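Local coordinates for thiamine-monophosphate kinase (Aquifex aeolicus, PDB 1VQV), which catalyses the ATP-dependent phosphorylation of thiamine monophosphate to thiamine diphosphate, the active form of vitamin B1, at residues A145-S150 with S223-E228; A214-L219 with I227-E232; V72-G77 with Y262-T267; N238-Y243 with I252-F257. All coordinates share one frame; numbering follows the deposited sequence.

Contact 1: A145-S150 with S223-E228; sequences ARLGDS and SGVKIE
Asp149 OD2 pins the loop that lays Ala145 and Leu147 against Ser223 and Val225: it takes hydrogen bonds from Asn203 ND2 and Thr267 OG1, and a weak, bent one of 2.8 Å from Arg146 N. A type II beta turn from Arg146 to Asp149 shapes this loop, closed by Asp149 N to Arg146 O at 2.9 Å. Gly148 fills its third position at phi 97°, where a side chain would jam against the preceding carbonyl. The touching groups are methyls, apart from the hydroxyl of Ser223. Ala145 CB lies 3.4 Å from Ser223 OG, whose polar need is met by Leu219 O, one helical turn back. Val225 serves both loop residues with separate branches: a chi1 of 78° sets CG1 between the backbone N and the carbonyl carbon, 4.0 Å from Ala145 CB, and leaves CG2 anti to N, where it meets Leu147 CD2 at 3.6 Å. Leu147 and Val225 slide past each other in opposite directions and touch through one methyl each. Ser223 lies about 6 Å, side chain to side chain, from the ATP-binding Arg142. The contact spans the end of strand 280-286: Val225 also packs on Val285, whose backbone bonds with Gly148 and Asp149, so the turn entering strand 150-153 and the connection from helix 212-222 to strand 226-229 meet over it.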
loop_
_atom_site.group_PDB
_atom_site.type_symbol
_atom_site.label_atom_id
_atom_site.label_comp_id
_atom_site.label_asym_id
_atom_site.label_seq_id
_atom_site.Cartn_x
_atom_site.Cartn_y
_atom_site.Cartn_z
ATOM N N ALA B 145 -27.980 -7.315 -3.523
ATOM C CA ALA B 145 -28.896 -7.753 -4.579
ATOM C C ALA B 145 -30.295 -7.968 -3.996
ATOM O O ALA B 145 -30.447 -8.153 -2.793
ATOM C CB ALA B 145 -28.395 -9.043 -5.195
ATOM N N ARG B 146 -31.312 -7.948 -4.857
ATOM C CA ARG B 146 -32.716 -8.137 -4.449
ATOM C C ARG B 146 -33.544 -8.828 -5.522
ATOM O O ARG B 146 -33.360 -8.568 -6.716
ATOM C CB ARG B 146 -33.360 -6.795 -4.121
ATOM C CG ARG B 146 -32.847 -6.235 -2.847
ATOM C CD ARG B 146 -33.292 -4.825 -2.656
ATOM N NE ARG B 146 -32.745 -4.315 -1.407
ATOM C CZ ARG B 146 -32.910 -3.075 -0.970
ATOM N NH1 ARG B 146 -33.615 -2.211 -1.694
ATOM N NH2 ARG B 146 -32.378 -2.705 0.196
ATOM N N LEU B 147 -34.454 -9.704 -5.089
ATOM C CA LEU B 147 -35.316 -10.431 -6.016
ATOM C C LEU B 147 -36.047 -9.393 -6.848
ATOM O O LEU B 147 -36.518 -8.377 -6.324
ATOM C CB LEU B 147 -36.337 -11.312 -5.275
ATOM C CG LEU B 147 -35.830 -12.381 -4.290
ATOM C CD1 LEU B 147 -36.892 -13.457 -4.160
ATOM C CD2 LEU B 147 -34.519 -13.008 -4.789
ATOM N N GLY B 148 -36.122 -9.650 -8.149
ATOM C CA GLY B 148 -36.768 -8.717 -9.048
ATOM C C GLY B 148 -35.757 -7.809 -9.728
ATOM O O GLY B 148 -36.035 -7.293 -10.809
ATOM N N ASP B 149 -34.587 -7.609 -9.115
ATOM C CA ASP B 149 -33.554 -6.742 -9.703
ATOM C C ASP B 149 -33.099 -7.180 -11.089
ATOM O O ASP B 149 -32.935 -8.378 -11.349
ATOM C CB ASP B 149 -32.280 -6.689 -8.831
ATOM C CG ASP B 149 -32.356 -5.669 -7.706
ATOM O OD1 ASP B 149 -33.139 -4.701 -7.806
ATOM O OD2 ASP B 149 -31.602 -5.832 -6.724
ATOM N N SER B 150 -32.890 -6.212 -11.975
ATOM C CA SER B 150 -32.352 -6.540 -13.288
ATOM C C SER B 150 -30.827 -6.512 -13.089
ATOM O O SER B 150 -30.336 -6.015 -12.063
ATOM C CB SER B 150 -32.777 -5.517 -14.341
ATOM O OG SER B 150 -34.092 -5.790 -14.812
ATOM N N SER B 223 -25.037 -13.017 -1.901
ATOM C CA SER B 223 -26.345 -12.484 -1.540
ATOM C C SER B 223 -27.444 -13.554 -1.666
ATOM O O SER B 223 -28.603 -13.272 -1.973
ATOM C CB SER B 223 -26.667 -11.212 -2.346
ATOM O OG SER B 223 -26.422 -11.361 -3.727
ATOM N N GLY B 224 -27.033 -14.794 -1.399
ATOM C CA GLY B 224 -27.919 -15.946 -1.424
ATOM C C GLY B 224 -28.858 -16.032 -2.605
ATOM O O GLY B 224 -29.703 -16.934 -2.666
ATOM N N VAL B 225 -28.694 -15.119 -3.555
ATOM C CA VAL B 225 -29.559 -15.095 -4.724
ATOM C C VAL B 225 -28.999 -15.882 -5.906
ATOM O O VAL B 225 -27.852 -16.315 -5.891
ATOM C CB VAL B 225 -29.879 -13.629 -5.135
ATOM C CG1 VAL B 225 -28.707 -12.999 -5.875
ATOM C CG2 VAL B 225 -31.142 -13.599 -5.967
ATOM N N LYS B 226 -29.841 -16.082 -6.911
ATOM C CA LYS B 226 -29.492 -16.810 -8.126
ATOM C C LYS B 226 -29.628 -15.818 -9.289
ATOM O O LYS B 226 -30.634 -15.102 -9.363
ATOM C CB LYS B 226 -30.466 -17.987 -8.289
ATOM C CG LYS B 226 -30.464 -18.713 -9.636
ATOM C CD LYS B 226 -31.532 -19.813 -9.666
ATOM C CE LYS B 226 -31.630 -20.502 -11.043
ATOM N NZ LYS B 226 -31.930 -19.534 -12.152
ATOM N N ILE B 227 -28.634 -15.764 -10.179
ATOM C CA ILE B 227 -28.666 -14.830 -11.312
ATOM C C ILE B 227 -28.828 -15.518 -12.666
ATOM O O ILE B 227 -28.280 -16.602 -12.897
ATOM C CB ILE B 227 -27.379 -13.929 -11.344
ATOM C CG1 ILE B 227 -27.465 -12.873 -10.238
ATOM C CG2 ILE B 227 -27.195 -13.269 -12.711
ATOM C CD1 ILE B 227 -26.369 -11.832 -10.282
ATOM N N GLU B 228 -29.581 -14.873 -13.558
ATOM C CA GLU B 228 -29.824 -15.395 -14.897
ATOM C C GLU B 228 -29.415 -14.363 -15.948
ATOM O O GLU B 228 -30.003 -13.277 -16.024
ATOM C CB GLU B 228 -31.306 -15.719 -15.077
ATOM C CG GLU B 228 -31.933 -16.502 -13.935
ATOM C CD GLU B 228 -33.427 -16.714 -14.138
ATOM O OE1 GLU B 228 -34.064 -15.884 -14.838
ATOM O OE2 GLU B 228 -33.955 -17.703 -13.582
#

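Contact 2: A214-L219 with I227-E232; sequences ADANHL and IEILSE
Helix 214-219 runs nearly antiparallel to strand 227-229, at 153° between their directions, with the two short axes 9.8 Å apart. Ala216 and Ile227 have the closest CA atoms, and Ala216, Leu219, Ile227 and Ile229 all point across the gap; the side chains that meet are all aliphatic, with the carbonyl O of Ala216 also near Ile227 CD1. The tightest part is Ile227 CD1, which sits 3.6 Å from Leu219 CD2 and 3.8 Å from Leu219 CG, the two side chains crossing at about a right angle. A chi1 of -176° swings Leu219 CG away from its own backbone N and brings the CD2 branch to this methyl. Two residues along the strand, Ile229 CD1 approaches Ala216 CB at 4.3 Å. On another side of the helix, His218 ND1 gives a 2.8 Å hydrogen bond to Ala214 O, which lies in the imidazole plane, and the ring packs on the ATP-binding Arg142. Asp215 OD2 accepts from the backbone N atoms of Ser209 and Asp210, ligands of ATP and magnesium respectively. Helix 212-222 links strand 204-208 to the parallel strand 226-229 as a beta-alpha-beta crossover, with Leu219 resting also on Ala204 and Met206 and Ala216 on Val291 of strand 291-293.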
loop_
_atom_site.group_PDB
_atom_site.type_symbol
_atom_site.label_atom_id
_atom_site.label_comp_id
_atom_site.label_asym_id
_atom_site.label_seq_id
_atom_site.Cartn_x
_atom_site.Cartn_y
_atom_site.Cartn_z
ATOM N N ALA B 214 -17.329 -15.284 -13.421
ATOM C CA ALA B 214 -16.676 -15.375 -12.120
ATOM C C ALA B 214 -17.299 -14.427 -11.093
ATOM O O ALA B 214 -17.767 -14.871 -10.050
ATOM C CB ALA B 214 -15.166 -15.090 -12.259
ATOM N N ASP B 215 -17.325 -13.130 -11.394
ATOM C CA ASP B 215 -17.874 -12.157 -10.457
ATOM C C ASP B 215 -19.392 -12.195 -10.240
ATOM O O ASP B 215 -19.871 -11.727 -9.210
ATOM C CB ASP B 215 -17.436 -10.741 -10.846
ATOM C CG ASP B 215 -15.935 -10.572 -10.799
ATOM O OD1 ASP B 215 -15.326 -11.163 -9.891
ATOM O OD2 ASP B 215 -15.360 -9.857 -11.651
ATOM N N ALA B 216 -20.143 -12.734 -11.200
ATOM C CA ALA B 216 -21.595 -12.848 -11.053
ATOM C C ALA B 216 -21.857 -13.913 -9.990
ATOM O O ALA B 216 -22.883 -13.890 -9.308
ATOM C CB ALA B 216 -22.242 -13.257 -12.359
ATOM N N ASN B 217 -20.920 -14.850 -9.852
ATOM C CA ASN B 217 -21.030 -15.903 -8.849
ATOM C C ASN B 217 -20.823 -15.282 -7.477
ATOM O O ASN B 217 -21.619 -15.486 -6.560
ATOM C CB ASN B 217 -19.964 -16.978 -9.066
ATOM C CG ASN B 217 -20.405 -18.054 -10.030
ATOM O OD1 ASN B 217 -20.750 -17.774 -11.180
ATOM N ND2 ASN B 217 -20.395 -19.303 -9.563
ATOM N N HIS B 218 -19.730 -14.539 -7.338
ATOM C CA HIS B 218 -19.421 -13.868 -6.075
ATOM C C HIS B 218 -20.641 -13.050 -5.703
ATOM O O HIS B 218 -21.017 -12.933 -4.541
ATOM C CB HIS B 218 -18.199 -12.957 -6.239
ATOM C CG HIS B 218 -16.915 -13.709 -6.387
ATOM N ND1 HIS B 218 -16.628 -14.476 -7.494
ATOM C CD2 HIS B 218 -15.862 -13.854 -5.546
ATOM C CE1 HIS B 218 -15.453 -15.060 -7.332
ATOM N NE2 HIS B 218 -14.966 -14.699 -6.157
ATOM N N LEU B 219 -21.272 -12.504 -6.722
ATOM C CA LEU B 219 -22.456 -11.723 -6.513
ATOM C C LEU B 219 -23.551 -12.650 -5.978
ATOM O O LEU B 219 -24.017 -12.475 -4.854
ATOM C CB LEU B 219 -22.866 -11.101 -7.833
ATOM C CG LEU B 219 -24.061 -10.164 -7.762
ATOM C CD1 LEU B 219 -23.972 -9.267 -6.532
ATOM C CD2 LEU B 219 -24.079 -9.333 -9.043
ATOM N N ILE B 227 -28.634 -15.764 -10.179
ATOM C CA ILE B 227 -28.666 -14.830 -11.312
ATOM C C ILE B 227 -28.828 -15.518 -12.666
ATOM O O ILE B 227 -28.280 -16.602 -12.897
ATOM C CB ILE B 227 -27.379 -13.929 -11.344
ATOM C CG1 ILE B 227 -27.465 -12.873 -10.238
ATOM C CG2 ILE B 227 -27.195 -13.269 -12.711
ATOM C CD1 ILE B 227 -26.369 -11.832 -10.282
ATOM N N GLU B 228 -29.581 -14.873 -13.558
ATOM C CA GLU B 228 -29.824 -15.395 -14.897
ATOM C C GLU B 228 -29.415 -14.363 -15.948
ATOM O O GLU B 228 -30.003 -13.277 -16.024
ATOM C CB GLU B 228 -31.306 -15.719 -15.077
ATOM C CG GLU B 228 -31.933 -16.502 -13.935
ATOM C CD GLU B 228 -33.427 -16.714 -14.138
ATOM O OE1 GLU B 228 -34.064 -15.884 -14.838
ATOM O OE2 GLU B 228 -33.955 -17.703 -13.582
ATOM N N ILE B 229 -28.439 -14.729 -16.779
ATOM C CA ILE B 229 -27.918 -13.849 -17.828
ATOM C C ILE B 229 -28.194 -14.384 -19.241
ATOM O O ILE B 229 -28.084 -15.578 -19.498
ATOM C CB ILE B 229 -26.375 -13.675 -17.669
ATOM C CG1 ILE B 229 -26.042 -13.011 -16.326
ATOM C CG2 ILE B 229 -25.806 -12.844 -18.808
ATOM C CD1 ILE B 229 -24.542 -12.996 -16.033
ATOM N N LEU B 230 -28.544 -13.487 -20.157
ATOM C CA LEU B 230 -28.813 -13.849 -21.551
ATOM C C LEU B 230 -27.627 -13.437 -22.424
ATOM O O LEU B 230 -27.374 -12.245 -22.642
ATOM C CB LEU B 230 -30.091 -13.166 -22.035
ATOM C CG LEU B 230 -31.372 -13.583 -21.299
ATOM C CD1 LEU B 230 -32.535 -12.746 -21.820
ATOM C CD2 LEU B 230 -31.647 -15.080 -21.498
ATOM N N SER B 231 -26.899 -14.434 -22.918
ATOM C CA SER B 231 -25.710 -14.202 -23.733
ATOM C C SER B 231 -25.875 -13.183 -24.850
ATOM O O SER B 231 -24.925 -12.469 -25.162
ATOM C CB SER B 231 -25.231 -15.517 -24.342
ATOM O OG SER B 231 -26.044 -15.876 -25.441
ATOM N N GLU B 232 -27.064 -13.115 -25.451
ATOM C CA GLU B 232 -27.311 -12.183 -26.551
ATOM C C GLU B 232 -27.739 -10.776 -26.122
ATOM O O GLU B 232 -28.250 -9.984 -26.925
ATOM C CB GLU B 232 -28.321 -12.785 -27.546
ATOM C CG GLU B 232 -29.713 -13.157 -26.992
ATOM C CD GLU B 232 -30.781 -12.088 -27.272
ATOM O OE1 GLU B 232 -30.779 -11.503 -28.394
ATOM O OE2 GLU B 232 -31.628 -11.846 -26.375
#

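Contact 3: V72-G77 with Y262-T267; sequences VIANGG and YQLLFT
Ile73 and Ala74, at the C-terminal end of helix 57-73, rest on Leu264 of strand 263-268, beside the magnesium site of the enzyme. Leu264 CD2 does all the touching: it lies 3.4 Å from Ala74 CB, and about as near to Ala74 CA, while Ile73 CG2 is 4.0 Å away. Leu264 points from the strand toward the helix end with CG anti to its own carbonyl carbon, chi1 -62°; it crosses the Ile73 side chain at about a right angle, and the one methyl touches both helix residues, Ala74 more closely. The helix finishes here in a Schellman motif: Gly77 N bonds to Val72 O at 3.1 Å and Gly76 N to Ile73 O at 3.0 Å, with Gly76 at positive phi as the C-prime residue. Val72 O also accepts from Asn75 N. The reversal turns the chain into strand 77-88 of the PurM-like N-terminal domain, and the contact ties the helix before that strand of the four-stranded sheet to the sheet that holds 263-268. Ala74 additionally gives its carbonyl O to Ser205 OG and packs on Asp207, a magnesium ligand on strand 204-208, which pairs with 263-268. Ile198 and Tyr194 also touch Leu264, and Ile73 also touches Val195 of helix 195-201.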
loop_
_atom_site.group_PDB
_atom_site.type_symbol
_atom_site.label_atom_id
_atom_site.label_comp_id
_atom_site.label_asym_id
_atom_site.label_seq_id
_atom_site.Cartn_x
_atom_site.Cartn_y
_atom_site.Cartn_z
ATOM N N VAL B 72 -13.073 1.733 -5.894
ATOM C CA VAL B 72 -13.710 2.741 -5.059
ATOM C C VAL B 72 -15.021 3.131 -5.730
ATOM O O VAL B 72 -16.050 3.274 -5.082
ATOM C CB VAL B 72 -12.854 4.025 -4.942
ATOM C CG1 VAL B 72 -13.625 5.093 -4.179
ATOM C CG2 VAL B 72 -11.532 3.725 -4.247
ATOM N N ILE B 73 -14.966 3.301 -7.045
ATOM C CA ILE B 73 -16.124 3.694 -7.830
ATOM C C ILE B 73 -17.250 2.666 -7.782
ATOM O O ILE B 73 -18.413 3.021 -7.639
ATOM C CB ILE B 73 -15.666 4.013 -9.304
ATOM C CG1 ILE B 73 -15.849 5.498 -9.555
ATOM C CG2 ILE B 73 -16.413 3.182 -10.343
ATOM C CD1 ILE B 73 -15.273 6.343 -8.446
ATOM N N ALA B 74 -16.888 1.392 -7.877
ATOM C CA ALA B 74 -17.860 0.302 -7.854
ATOM C C ALA B 74 -18.605 0.190 -6.536
ATOM O O ALA B 74 -19.604 -0.515 -6.454
ATOM C CB ALA B 74 -17.165 -1.020 -8.168
ATOM N N ASN B 75 -18.120 0.879 -5.508
ATOM C CA ASN B 75 -18.768 0.844 -4.203
ATOM C C ASN B 75 -19.493 2.163 -3.880
ATOM O O ASN B 75 -19.942 2.390 -2.756
ATOM C CB ASN B 75 -17.745 0.479 -3.107
ATOM C CG ASN B 75 -17.309 -0.991 -3.171
ATOM O OD1 ASN B 75 -18.136 -1.901 -3.119
ATOM N ND2 ASN B 75 -16.012 -1.221 -3.276
ATOM N N GLY B 76 -19.613 3.023 -4.879
ATOM C CA GLY B 76 -20.311 4.279 -4.700
ATOM C C GLY B 76 -19.509 5.337 -3.986
ATOM O O GLY B 76 -20.071 6.247 -3.371
ATOM N N GLY B 77 -18.191 5.230 -4.071
ATOM C CA GLY B 77 -17.347 6.199 -3.406
ATOM C C GLY B 77 -16.509 6.992 -4.373
ATOM O O GLY B 77 -16.367 6.611 -5.526
ATOM N N TYR B 262 -12.685 -3.612 -16.059
ATOM C CA TYR B 262 -12.872 -2.334 -15.387
ATOM C C TYR B 262 -14.255 -1.747 -15.650
ATOM O O TYR B 262 -14.419 -0.532 -15.735
ATOM C CB TYR B 262 -11.800 -1.338 -15.816
ATOM C CG TYR B 262 -10.420 -1.933 -15.887
ATOM C CD1 TYR B 262 -9.844 -2.231 -17.120
ATOM C CD2 TYR B 262 -9.695 -2.212 -14.726
ATOM C CE1 TYR B 262 -8.581 -2.797 -17.205
ATOM C CE2 TYR B 262 -8.431 -2.779 -14.793
ATOM C CZ TYR B 262 -7.878 -3.071 -16.040
ATOM O OH TYR B 262 -6.633 -3.659 -16.123
ATOM N N GLN B 263 -15.241 -2.625 -15.795
ATOM C CA GLN B 263 -16.617 -2.196 -15.991
ATOM C C GLN B 263 -17.406 -2.589 -14.749
ATOM O O GLN B 263 -16.999 -3.467 -13.989
ATOM C CB GLN B 263 -17.227 -2.841 -17.239
ATOM C CG GLN B 263 -16.666 -2.328 -18.561
ATOM C CD GLN B 263 -16.823 -0.820 -18.745
ATOM O OE1 GLN B 263 -17.199 -0.101 -17.824
ATOM N NE2 GLN B 263 -16.519 -0.342 -19.935
ATOM N N LEU B 264 -18.534 -1.931 -14.536
ATOM C CA LEU B 264 -19.366 -2.209 -13.375
ATOM C C LEU B 264 -20.409 -3.292 -13.597
ATOM O O LEU B 264 -20.958 -3.423 -14.686
ATOM C CB LEU B 264 -20.082 -0.937 -12.946
ATOM C CG LEU B 264 -19.179 0.204 -12.509
ATOM C CD1 LEU B 264 -19.988 1.462 -12.368
ATOM C CD2 LEU B 264 -18.502 -0.169 -11.187
ATOM N N LEU B 265 -20.667 -4.073 -12.552
ATOM C CA LEU B 265 -21.691 -5.113 -12.581
ATOM C C LEU B 265 -22.534 -4.774 -11.361
ATOM O O LEU B 265 -22.092 -4.967 -10.233
ATOM C CB LEU B 265 -21.084 -6.501 -12.432
ATOM C CG LEU B 265 -22.090 -7.640 -12.278
ATOM C CD1 LEU B 265 -22.984 -7.725 -13.486
ATOM C CD2 LEU B 265 -21.348 -8.942 -12.090
ATOM N N PHE B 266 -23.731 -4.239 -11.594
ATOM C CA PHE B 266 -24.609 -3.817 -10.516
ATOM C C PHE B 266 -26.029 -4.311 -10.699
ATOM O O PHE B 266 -26.361 -4.857 -11.734
ATOM C CB PHE B 266 -24.589 -2.278 -10.407
ATOM C CG PHE B 266 -24.944 -1.542 -11.698
ATOM C CD1 PHE B 266 -26.123 -0.801 -11.799
ATOM C CD2 PHE B 266 -24.090 -1.564 -12.803
ATOM C CE1 PHE B 266 -26.444 -0.092 -12.980
ATOM C CE2 PHE B 266 -24.407 -0.862 -13.981
ATOM C CZ PHE B 266 -25.586 -0.128 -14.063
ATOM N N THR B 267 -26.869 -4.142 -9.685
ATOM C CA THR B 267 -28.256 -4.570 -9.792
ATOM C C THR B 267 -29.208 -3.594 -9.136
ATOM O O THR B 267 -28.892 -2.976 -8.116
ATOM C CB THR B 267 -28.527 -5.936 -9.136
ATOM O OG1 THR B 267 -28.590 -5.776 -7.717
ATOM C CG2 THR B 267 -27.461 -6.926 -9.490
#

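Contact 4: N238-Y243 with I252-F257; sequences NELKMY and IEYALF. With PO4 (phosphate ion), chain E.
Tyr254 is the side chain on which Leu240 and Tyr243 of helix 238-246 converge. Leu240 CD1 approaches Tyr254 CD2 obliquely at 3.8 Å, and its other methyl, CD2, lies 4.1 Å from Tyr254 CB. Tyr243, with CG anti to its backbone N (chi1 171°), brings CE2 to 3.7 Å from Tyr254 OH, which sits at the Tyr243 ring edge; the two side chains cross at about a right angle. In the next shell both tyrosine hydroxyls bond to Glu165 OE1, Tyr247 stacks on Tyr243, and Arg161 makes a cation-pi contact with Tyr254. Away from the tyrosines, at the N-terminal end of helix 238-246, a phosphate probably from the crystallisation liquor takes a weak 3.5 Å bond at O1 from Asn238 N. Replacing Tyr254 with an alanine is likely to cost Glu165 OE1 a hydroxyl partner and to open a gap beside Leu240 and Tyr243. Two hydroxyls on one carboxylate oxygen would be expected to favour the charged form of Glu165.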
loop_
_atom_site.group_PDB
_atom_site.type_symbol
_atom_site.label_atom_id
_atom_site.label_comp_id
_atom_site.label_asym_id
_atom_site.label_seq_id
_atom_site.Cartn_x
_atom_site.Cartn_y
_atom_site.Cartn_z
ATOM N N ASN B 238 -17.469 -3.137 -31.198
ATOM C CA ASN B 238 -17.153 -3.330 -32.608
ATOM C C ASN B 238 -15.757 -3.898 -32.886
ATOM O O ASN B 238 -15.604 -4.747 -33.765
ATOM C CB ASN B 238 -17.358 -2.011 -33.360
ATOM C CG ASN B 238 -18.835 -1.726 -33.651
ATOM O OD1 ASN B 238 -19.638 -1.429 -32.742
ATOM N ND2 ASN B 238 -19.207 -1.827 -34.925
ATOM N N GLU B 239 -14.742 -3.440 -32.155
ATOM C CA GLU B 239 -13.399 -3.960 -32.369
ATOM C C GLU B 239 -13.228 -5.376 -31.805
ATOM O O GLU B 239 -12.423 -6.157 -32.316
ATOM C CB GLU B 239 -12.348 -2.998 -31.801
ATOM C CG GLU B 239 -12.814 -2.087 -30.679
ATOM C CD GLU B 239 -13.784 -1.015 -31.140
ATOM O OE1 GLU B 239 -13.437 -0.205 -32.030
ATOM O OE2 GLU B 239 -14.901 -0.980 -30.591
ATOM N N LEU B 240 -13.998 -5.717 -30.771
ATOM C CA LEU B 240 -13.920 -7.060 -30.217
ATOM C C LEU B 240 -14.535 -7.992 -31.257
ATOM O O LEU B 240 -14.076 -9.121 -31.462
ATOM C CB LEU B 240 -14.681 -7.191 -28.896
ATOM C CG LEU B 240 -14.657 -8.631 -28.352
ATOM C CD1 LEU B 240 -13.229 -9.079 -28.191
ATOM C CD2 LEU B 240 -15.377 -8.719 -27.026
ATOM N N LYS B 241 -15.574 -7.510 -31.927
ATOM C CA LYS B 241 -16.211 -8.315 -32.961
ATOM C C LYS B 241 -15.203 -8.571 -34.077
ATOM O O LYS B 241 -14.968 -9.717 -34.476
ATOM C CB LYS B 241 -17.436 -7.596 -33.519
ATOM C CG LYS B 241 -18.603 -7.665 -32.591
ATOM C CD LYS B 241 -19.739 -6.844 -33.116
ATOM C CE LYS B 241 -20.964 -6.995 -32.236
ATOM N NZ LYS B 241 -22.032 -6.171 -32.830
HETATM N N MSE B 242 -14.610 -7.483 -34.560
HETATM C CA MSE B 242 -13.613 -7.521 -35.622
HETATM C C MSE B 242 -12.417 -8.375 -35.203
HETATM O O MSE B 242 -11.983 -9.264 -35.941
HETATM C CB MSE B 242 -13.177 -6.095 -35.949
HETATM C CG MSE B 242 -14.355 -5.177 -36.267
HETATM SE SE MSE B 242 -13.849 -3.354 -36.762
HETATM C CE MSE B 242 -14.231 -2.390 -35.097
ATOM N N TYR B 243 -11.892 -8.112 -34.009
ATOM C CA TYR B 243 -10.771 -8.877 -33.493
ATOM C C TYR B 243 -11.100 -10.362 -33.585
ATOM O O TYR B 243 -10.280 -11.176 -34.014
ATOM C CB TYR B 243 -10.523 -8.534 -32.031
ATOM C CG TYR B 243 -9.515 -9.449 -31.402
ATOM C CD1 TYR B 243 -8.142 -9.211 -31.548
ATOM C CD2 TYR B 243 -9.921 -10.597 -30.719
ATOM C CE1 TYR B 243 -7.205 -10.093 -31.034
ATOM C CE2 TYR B 243 -8.985 -11.490 -30.201
ATOM C CZ TYR B 243 -7.631 -11.226 -30.364
ATOM O OH TYR B 243 -6.702 -12.092 -29.857
ATOM N N ILE B 252 -18.560 -13.945 -27.586
ATOM C CA ILE B 252 -19.225 -14.278 -26.329
ATOM C C ILE B 252 -18.286 -14.897 -25.305
ATOM O O ILE B 252 -18.312 -14.542 -24.126
ATOM C CB ILE B 252 -20.417 -15.226 -26.564
ATOM C CG1 ILE B 252 -21.391 -14.588 -27.562
ATOM C CG2 ILE B 252 -21.147 -15.503 -25.238
ATOM C CD1 ILE B 252 -22.085 -13.348 -27.036
ATOM N N GLU B 253 -17.452 -15.823 -25.748
ATOM C CA GLU B 253 -16.509 -16.470 -24.843
ATOM C C GLU B 253 -15.637 -15.388 -24.185
ATOM O O GLU B 253 -15.118 -15.562 -23.079
ATOM C CB GLU B 253 -15.658 -17.466 -25.632
ATOM C CG GLU B 253 -15.026 -18.549 -24.797
ATOM C CD GLU B 253 -13.510 -18.451 -24.800
ATOM O OE1 GLU B 253 -12.928 -18.312 -25.910
ATOM O OE2 GLU B 253 -12.904 -18.519 -23.696
ATOM N N TYR B 254 -15.493 -14.260 -24.870
ATOM C CA TYR B 254 -14.700 -13.156 -24.340
ATOM C C TYR B 254 -15.507 -12.315 -23.362
ATOM O O TYR B 254 -14.975 -11.833 -22.364
ATOM C CB TYR B 254 -14.176 -12.269 -25.479
ATOM C CG TYR B 254 -12.888 -12.769 -26.089
ATOM C CD1 TYR B 254 -12.803 -14.063 -26.610
ATOM C CD2 TYR B 254 -11.745 -11.961 -26.126
ATOM C CE1 TYR B 254 -11.618 -14.546 -27.148
ATOM C CE2 TYR B 254 -10.549 -12.433 -26.663
ATOM C CZ TYR B 254 -10.490 -13.729 -27.172
ATOM O OH TYR B 254 -9.313 -14.228 -27.690
ATOM N N ALA B 255 -16.793 -12.142 -23.646
ATOM C CA ALA B 255 -17.648 -11.359 -22.769
ATOM C C ALA B 255 -17.885 -12.089 -21.443
ATOM O O ALA B 255 -17.932 -11.466 -20.380
ATOM C CB ALA B 255 -18.980 -11.062 -23.456
ATOM N N LEU B 256 -18.028 -13.407 -21.500
ATOM C CA LEU B 256 -18.266 -14.183 -20.293
ATOM C C LEU B 256 -16.973 -14.454 -19.523
ATOM O O LEU B 256 -16.953 -14.462 -18.286
ATOM C CB LEU B 256 -18.959 -15.503 -20.655
ATOM C CG LEU B 256 -20.349 -15.336 -21.281
ATOM C CD1 LEU B 256 -20.779 -16.613 -21.986
ATOM C CD2 LEU B 256 -21.333 -14.933 -20.200
ATOM N N PHE B 257 -15.886 -14.672 -20.246
ATOM C CA PHE B 257 -14.627 -14.946 -19.578
ATOM C C PHE B 257 -13.516 -13.985 -19.962
ATOM O O PHE B 257 -12.398 -14.416 -20.222
ATOM C CB PHE B 257 -14.185 -16.374 -19.882
ATOM C CG PHE B 257 -15.192 -17.410 -19.491
ATOM C CD1 PHE B 257 -16.174 -17.818 -20.392
ATOM C CD2 PHE B 257 -15.168 -17.967 -18.214
ATOM C CE1 PHE B 257 -17.115 -18.769 -20.028
ATOM C CE2 PHE B 257 -16.104 -18.918 -17.839
ATOM C CZ PHE B 257 -17.083 -19.323 -18.747
HETATM P P PO4 E . -17.802 0.747 -29.672
HETATM O O1 PO4 E . -18.731 0.009 -30.555
HETATM O O2 PO4 E . -18.518 1.176 -28.452
HETATM O O3 PO4 E . -16.681 -0.127 -29.296
HETATM O O4 PO4 E . -17.279 1.934 -30.388
#

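In the fold
From the N terminus, contact 3 opens first, at the end of helix 57-73, and closes last, at strand 263-268, joining the helix that leads into the four-stranded sheet to the larger sheet; the other three form within that span. Contact 1 opens in the loop before strand 150-153 and closes where helix 212-222 gives way to strand 226-229. Contact 2 opens on that helix before contact 1 has closed, and ends on the same strand, sharing Ile227 and Glu228. Contact 4 follows in series, pairing helices 238-246 and 251-256. Contacts 1 and 2 each touch contact 3, the first through Thr267, the second through Leu265 and Thr267; contact 4 touches contact 2 through Ile252 CD1 on Ser231 O.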